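Local coordinates for hypothetical protein (Neisseria meningitidis Z2491, PDB 2F46) that is probably a phosphatase, its structure serving as a scaffold for nonclassical, eukaryotic-like phosphatases, at residues A[18-23]-A[114-119]; A[45-50]-A[92-97]. All coordinates share one frame; numbering follows the deposited sequence.

Interaction 1. Residues A[18-23]-A[114-119]; sequences LKLDEH and RCSLLW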
loop_
_atom_site.group_PDB
_atom_site.type_symbol
_atom_site.label_atom_id
_atom_site.label_comp_id
_atom_site.label_asym_id
_atom_site.label_seq_id
_atom_site.Cartn_x
_atom_site.Cartn_y
_atom_site.Cartn_z
ATOM N N LEU A 18 -5.475 -1.239 7.852
ATOM C CA LEU A 18 -5.248 -2.559 8.417
ATOM C C LEU A 18 -3.842 -3.062 8.150
ATOM O O LEU A 18 -3.263 -2.820 7.100
ATOM C CB LEU A 18 -6.304 -3.557 7.906
ATOM C CG LEU A 18 -7.752 -3.221 8.276
ATOM C CD1 LEU A 18 -8.754 -4.088 7.474
ATOM C CD2 LEU A 18 -7.949 -3.411 9.779
ATOM N N LYS A 19 -3.327 -3.855 9.073
ATOM C CA LYS A 19 -1.996 -4.420 8.968
ATOM C C LYS A 19 -1.885 -5.546 7.971
ATOM O O LYS A 19 -2.638 -6.524 7.982
ATOM C CB LYS A 19 -1.523 -4.910 10.336
ATOM C CG LYS A 19 -0.046 -5.124 10.419
ATOM C CD LYS A 19 0.431 -5.080 11.859
ATOM C CE LYS A 19 1.555 -4.058 12.036
ATOM N NZ LYS A 19 1.698 -3.621 13.467
ATOM N N LEU A 20 -0.918 -5.443 7.084
ATOM C CA LEU A 20 -0.615 -6.441 6.121
ATOM C C LEU A 20 0.681 -7.204 6.459
ATOM O O LEU A 20 0.851 -8.376 6.108
ATOM C CB LEU A 20 -0.508 -5.785 4.746
ATOM C CG LEU A 20 -0.228 -6.734 3.607
ATOM C CD1 LEU A 20 -1.266 -7.867 3.491
ATOM C CD2 LEU A 20 -0.174 -5.942 2.303
ATOM N N ASP A 21 1.638 -6.533 7.104
ATOM C CA ASP A 21 2.880 -7.159 7.508
ATOM C C ASP A 21 3.405 -6.415 8.728
ATOM O O ASP A 21 2.807 -5.440 9.165
ATOM C CB ASP A 21 3.900 -7.116 6.366
ATOM C CG ASP A 21 4.867 -8.263 6.404
ATOM O OD1 ASP A 21 5.051 -8.863 7.499
ATOM O OD2 ASP A 21 5.462 -8.548 5.338
ATOM N N GLU A 22 4.503 -6.913 9.299
ATOM C CA GLU A 22 5.087 -6.386 10.548
ATOM C C GLU A 22 5.182 -4.845 10.644
ATOM O O GLU A 22 4.869 -4.246 11.688
ATOM C CB GLU A 22 6.491 -7.009 10.734
ATOM C CG GLU A 22 7.276 -6.499 11.951
ATOM C CD GLU A 22 8.672 -7.126 12.093
ATOM O OE1 GLU A 22 9.168 -7.786 11.139
ATOM O OE2 GLU A 22 9.274 -6.932 13.176
ATOM N N HIS A 23 5.612 -4.222 9.562
ATOM C CA HIS A 23 5.810 -2.774 9.570
ATOM C C HIS A 23 4.940 -2.050 8.552
ATOM O O HIS A 23 5.199 -0.895 8.238
ATOM C CB HIS A 23 7.267 -2.464 9.270
ATOM C CG HIS A 23 8.209 -3.002 10.303
ATOM N ND1 HIS A 23 8.054 -2.722 11.643
ATOM C CD2 HIS A 23 9.304 -3.788 10.201
ATOM C CE1 HIS A 23 9.010 -3.323 12.326
ATOM N NE2 HIS A 23 9.785 -3.970 11.475
ATOM N N ARG A 114 -3.584 -2.351 -5.019
ATOM C CA ARG A 114 -2.239 -2.233 -5.623
ATOM C C ARG A 114 -1.134 -2.424 -4.611
ATOM O O ARG A 114 -0.126 -3.103 -4.929
ATOM C CB ARG A 114 -2.090 -0.906 -6.348
ATOM C CG ARG A 114 -2.877 -0.864 -7.643
ATOM C CD ARG A 114 -3.027 0.580 -8.181
ATOM N NE ARG A 114 -4.287 1.154 -7.734
ATOM C CZ ARG A 114 -4.852 2.204 -8.314
ATOM N NH1 ARG A 114 -4.256 2.833 -9.303
ATOM N NH2 ARG A 114 -6.049 2.600 -7.904
ATOM N N CYS A 115 -1.304 -1.875 -3.405
ATOM C CA CYS A 115 -0.345 -2.050 -2.316
ATOM C C CYS A 115 -0.176 -3.547 -2.010
ATOM O O CYS A 115 0.934 -4.100 -1.925
ATOM C CB CYS A 115 -0.784 -1.270 -1.077
ATOM S SG CYS A 115 -1.412 0.427 -1.436
ATOM N N SER A 116 -1.332 -4.206 -1.900
ATOM C CA SER A 116 -1.343 -5.610 -1.539
ATOM C C SER A 116 -0.694 -6.455 -2.628
ATOM O O SER A 116 -0.027 -7.459 -2.354
ATOM C CB SER A 116 -2.766 -6.061 -1.229
ATOM O OG SER A 116 -3.335 -5.319 -0.170
ATOM N N LEU A 117 -0.866 -6.066 -3.882
ATOM C CA LEU A 117 -0.194 -6.772 -4.975
ATOM C C LEU A 117 1.314 -6.528 -4.993
ATOM O O LEU A 117 2.108 -7.459 -5.246
ATOM C CB LEU A 117 -0.767 -6.362 -6.304
ATOM C CG LEU A 117 -2.113 -6.937 -6.662
ATOM C CD1 LEU A 117 -2.647 -6.287 -7.890
ATOM C CD2 LEU A 117 -2.024 -8.416 -6.913
ATOM N N LEU A 118 1.751 -5.304 -4.779
ATOM C CA LEU A 118 3.179 -5.038 -4.746
ATOM C C LEU A 118 3.843 -5.873 -3.643
ATOM O O LEU A 118 4.920 -6.464 -3.861
ATOM C CB LEU A 118 3.440 -3.542 -4.557
ATOM C CG LEU A 118 3.045 -2.698 -5.778
ATOM C CD1 LEU A 118 2.984 -1.242 -5.376
ATOM C CD2 LEU A 118 4.022 -2.886 -6.945
ATOM N N TRP A 119 3.212 -5.914 -2.470
ATOM C CA TRP A 119 3.644 -6.750 -1.338
ATOM C C TRP A 119 3.603 -8.202 -1.751
ATOM O O TRP A 119 4.592 -8.948 -1.631
ATOM C CB TRP A 119 2.741 -6.504 -0.134
ATOM C CG TRP A 119 2.986 -7.355 1.023
ATOM C CD1 TRP A 119 3.866 -7.119 2.032
ATOM C CD2 TRP A 119 2.307 -8.553 1.343
ATOM N NE1 TRP A 119 3.818 -8.161 2.940
ATOM C CE2 TRP A 119 2.861 -9.049 2.538
ATOM C CE3 TRP A 119 1.294 -9.283 0.705
ATOM C CZ2 TRP A 119 2.420 -10.214 3.133
ATOM C CZ3 TRP A 119 0.842 -10.442 1.311
ATOM C CH2 TRP A 119 1.432 -10.912 2.487
#
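Leu20 and Asp21 of strand 18-21 divide the indole of Trp119 between them, the leucine taking a face and the aspartate the pyrrole edge. Leu20 lays its branched end over the ring: CD2 sits 3.7 Å from Trp119 CG in a CH-pi contact above the five-membered ring. The other methyl, CD1, reaches toward the benzo half, 4.0 Å from Trp119 CZ3. At the edge, Trp119 NE1 gives its hydrogen to Asp21 OD2 over 2.9 Å. That bond is almost straight (176°) and lies in the indole plane, yet it meets the oxygen on its anti side, somewhat out of the carboxylate plane. Carboxylate and ring stand nearly perpendicular, their planes 87° apart.

The Asp21 carboxylate has a second grip, since the backbone N of Glu22 binds Asp21 OD1 at 2.7 Å. Two N-H groups, one on each oxygen, thus limit its rotation. On the helix, Trp119 CG is anti to the backbone N (chi1 175°), a choice that carries the indole out toward the strand. One turn earlier, Ser116 meets the leucine through its backbone, with its CA 4.0 Å from Leu20 CD2; in one of its two modelled conformers, Ser116 OG is held by Gly112 O.

Farther out, Arg123 makes a cation-pi contact with Trp119, and Ile133 and Arg136 bring helix 130-139 against the same indole. Ile26 of strand 24-27 touches both Leu20 and Ser116. Successive strand residues normally point to opposite faces; here both Leu20 and Asp21 lie across from Leu24 of the neighbouring strand, and both turn toward the helix. This is a classic beta bulge in an edge hairpin, packed against helix 113-125 on one face of an alpha/beta sheet.

Interaction 2. Residues A[45-50]-A[92-97]; sequences TIICNR and ETFRQL. Unlike the reference sequence in segment 45-50: Ile46 (reference Val).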
loop_
_atom_site.group_PDB
_atom_site.type_symbol
_atom_site.label_atom_id
_atom_site.label_comp_id
_atom_site.label_asym_id
_atom_site.label_seq_id
_atom_site.Cartn_x
_atom_site.Cartn_y
_atom_site.Cartn_z
ATOM N N THR A 45 5.755 6.732 7.708
ATOM C CA THR A 45 5.978 6.793 6.258
ATOM C C THR A 45 4.692 6.461 5.522
ATOM O O THR A 45 3.989 5.519 5.878
ATOM C CB THR A 45 7.031 5.778 5.819
ATOM O OG1 THR A 45 8.205 5.962 6.619
ATOM C CG2 THR A 45 7.370 5.897 4.335
ATOM N N ILE A 46 4.378 7.275 4.507
ATOM C CA ILE A 46 3.222 7.111 3.629
ATOM C C ILE A 46 3.729 6.809 2.235
ATOM O O ILE A 46 4.559 7.558 1.705
ATOM C CB ILE A 46 2.364 8.400 3.562
ATOM C CG1 ILE A 46 1.575 8.575 4.866
ATOM C CG2 ILE A 46 1.441 8.436 2.326
ATOM C CD1 ILE A 46 0.348 7.711 4.993
ATOM N N ILE A 47 3.207 5.739 1.645
ATOM C CA ILE A 47 3.417 5.395 0.240
ATOM C C ILE A 47 2.051 5.442 -0.469
ATOM O O ILE A 47 1.082 4.782 -0.047
ATOM C CB ILE A 47 4.009 4.000 0.012
ATOM C CG1 ILE A 47 5.372 3.894 0.710
ATOM C CG2 ILE A 47 4.207 3.748 -1.473
ATOM C CD1 ILE A 47 5.986 2.502 0.764
ATOM N N CYS A 48 1.936 6.245 -1.518
ATOM C CA CYS A 48 0.774 6.305 -2.348
ATOM C C CYS A 48 1.014 5.606 -3.631
ATOM O O CYS A 48 1.936 5.991 -4.385
ATOM C CB CYS A 48 0.402 7.734 -2.654
ATOM S SG CYS A 48 -0.914 7.963 -3.824
ATOM N N ASN A 49 0.204 4.583 -3.877
ATOM C CA ASN A 49 0.353 3.773 -5.097
ATOM C C ASN A 49 -0.652 4.062 -6.199
ATOM O O ASN A 49 -0.858 3.259 -7.090
ATOM C CB ASN A 49 0.387 2.255 -4.778
ATOM C CG ASN A 49 1.600 1.834 -3.977
ATOM O OD1 ASN A 49 1.477 1.234 -2.891
ATOM N ND2 ASN A 49 2.810 2.072 -4.522
ATOM N N ARG A 50 -1.298 5.231 -6.071
ATOM C CA ARG A 50 -2.388 5.663 -6.936
ATOM C C ARG A 50 -1.946 6.859 -7.750
ATOM O O ARG A 50 -1.546 7.864 -7.168
ATOM C CB ARG A 50 -3.631 6.062 -6.111
ATOM C CG ARG A 50 -4.868 6.154 -6.944
ATOM C CD ARG A 50 -6.050 6.525 -6.095
ATOM N NE ARG A 50 -7.230 6.391 -6.892
ATOM C CZ ARG A 50 -8.453 6.681 -6.492
ATOM N NH1 ARG A 50 -8.679 7.179 -5.290
ATOM N NH2 ARG A 50 -9.455 6.466 -7.319
ATOM N N GLU A 92 10.008 -4.355 -6.765
ATOM C CA GLU A 92 11.243 -4.137 -6.006
ATOM C C GLU A 92 11.371 -2.671 -5.538
ATOM O O GLU A 92 11.915 -2.440 -4.472
ATOM C CB GLU A 92 12.451 -4.629 -6.795
ATOM C CG GLU A 92 12.419 -6.110 -7.042
ATOM C CD GLU A 92 12.414 -6.907 -5.776
ATOM O OE1 GLU A 92 13.335 -6.734 -4.980
ATOM O OE2 GLU A 92 11.499 -7.695 -5.549
ATOM N N THR A 93 10.842 -1.697 -6.276
ATOM C CA THR A 93 10.806 -0.323 -5.748
ATOM C C THR A 93 9.977 -0.229 -4.446
ATOM O O THR A 93 10.405 0.383 -3.475
ATOM C CB THR A 93 10.295 0.657 -6.768
ATOM O OG1 THR A 93 11.281 0.841 -7.813
ATOM C CG2 THR A 93 9.987 2.016 -6.162
ATOM N N PHE A 94 8.847 -0.931 -4.390
ATOM C CA PHE A 94 8.045 -0.927 -3.150
ATOM C C PHE A 94 8.823 -1.571 -2.014
ATOM O O PHE A 94 8.888 -1.065 -0.911
ATOM C CB PHE A 94 6.742 -1.665 -3.459
ATOM C CG PHE A 94 5.686 -1.589 -2.366
ATOM C CD1 PHE A 94 4.935 -0.456 -2.172
ATOM C CD2 PHE A 94 5.439 -2.721 -1.586
ATOM C CE1 PHE A 94 3.939 -0.439 -1.199
ATOM C CE2 PHE A 94 4.440 -2.694 -0.616
ATOM C CZ PHE A 94 3.720 -1.549 -0.421
ATOM N N ARG A 95 9.441 -2.723 -2.306
ATOM C CA ARG A 95 10.261 -3.412 -1.318
ATOM C C ARG A 95 11.358 -2.509 -0.748
ATOM O O ARG A 95 11.566 -2.472 0.453
ATOM C CB ARG A 95 10.894 -4.634 -1.968
ATOM C CG ARG A 95 11.813 -5.391 -1.087
ATOM C CD ARG A 95 12.731 -6.161 -1.948
ATOM N NE ARG A 95 13.427 -7.165 -1.180
ATOM C CZ ARG A 95 14.255 -8.059 -1.716
ATOM N NH1 ARG A 95 14.465 -8.090 -3.028
ATOM N NH2 ARG A 95 14.857 -8.941 -0.930
ATOM N N GLN A 96 12.035 -1.790 -1.627
ATOM C CA GLN A 96 13.111 -0.886 -1.230
ATOM C C GLN A 96 12.606 0.290 -0.427
ATOM O O GLN A 96 13.230 0.666 0.586
ATOM C CB GLN A 96 13.874 -0.365 -2.446
ATOM C CG GLN A 96 14.713 -1.429 -3.138
ATOM C CD GLN A 96 15.646 -0.861 -4.235
ATOM O OE1 GLN A 96 16.207 0.239 -4.077
ATOM N NE2 GLN A 96 15.844 -1.626 -5.322
ATOM N N LEU A 97 11.490 0.888 -0.847
ATOM C CA LEU A 97 10.941 2.015 -0.098
ATOM C C LEU A 97 10.620 1.590 1.313
ATOM O O LEU A 97 10.985 2.296 2.259
ATOM C CB LEU A 97 9.685 2.563 -0.770
ATOM C CG LEU A 97 9.883 3.316 -2.068
ATOM C CD1 LEU A 97 8.512 3.585 -2.716
ATOM C CD2 LEU A 97 10.672 4.596 -1.864
#
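Ile47 and Phe94 meet where a beta-alpha-beta crossover passes over the sheet: helix 88-99 links the parallel strands 75-78 and 105-108 and packs on strand 45-48, which lies between them. The contact is chiefly apolar and has no hydrogen bond. Ile47 works through the end of its longer branch, CD1, which comes 4.1 Å from Phe94 CE1 and 4.0 Å from Leu97 CB. One methyl therefore fits between residues three apart along the helix. Its CG1 is anti to the carbonyl carbon (chi1 -60°), sending this branch toward the helix.

Just beyond the strand, Asn49 adds a polar group. Its OD1 lies 3.4 Å from Phe94 CE1, approaching the ring obliquely, with the amide plane 52° from that of the ring. The amide is not held by this meeting: ND2 is hydrogen-bonded to Gln79 O, which helps fix its orientation, whereas the buried OD1 has no hydrogen-bonding partner in the model. Phe94 CB leaves the helix alongside the contact, and with CG anti to the backbone N (chi1 -171°) the CE1 atom is carried nearer the strand.

Around it, Leu118 of helix 113-125 touches both Phe94 and Asn49, Val105 of strand 105-108 lies against Ile47, and His77 of strand 75-78 lies against Leu97.

Both interactions are largely buried and seat a helix on the same mixed sheet, but at different places: interaction 1 at the edge strand 18-21, interaction 2 at the interior strand 45-48. The chemistry differs with the position. At the edge, a CH-pi contact is joined by a hydrogen bond to a carboxylate, presumably charged, of a partly exposed aspartate, while the interior one is apolar packing, beside an amide whose hydrogen bond is made outside the contact. Their centres are about 10 Å apart, and the two helices join them directly, with Leu118 CB 3.7 Å from Phe94 CD2. Along the chain, interaction 2 is nested within the loop that interaction 1 closes, all inside the phosphatase-like family region.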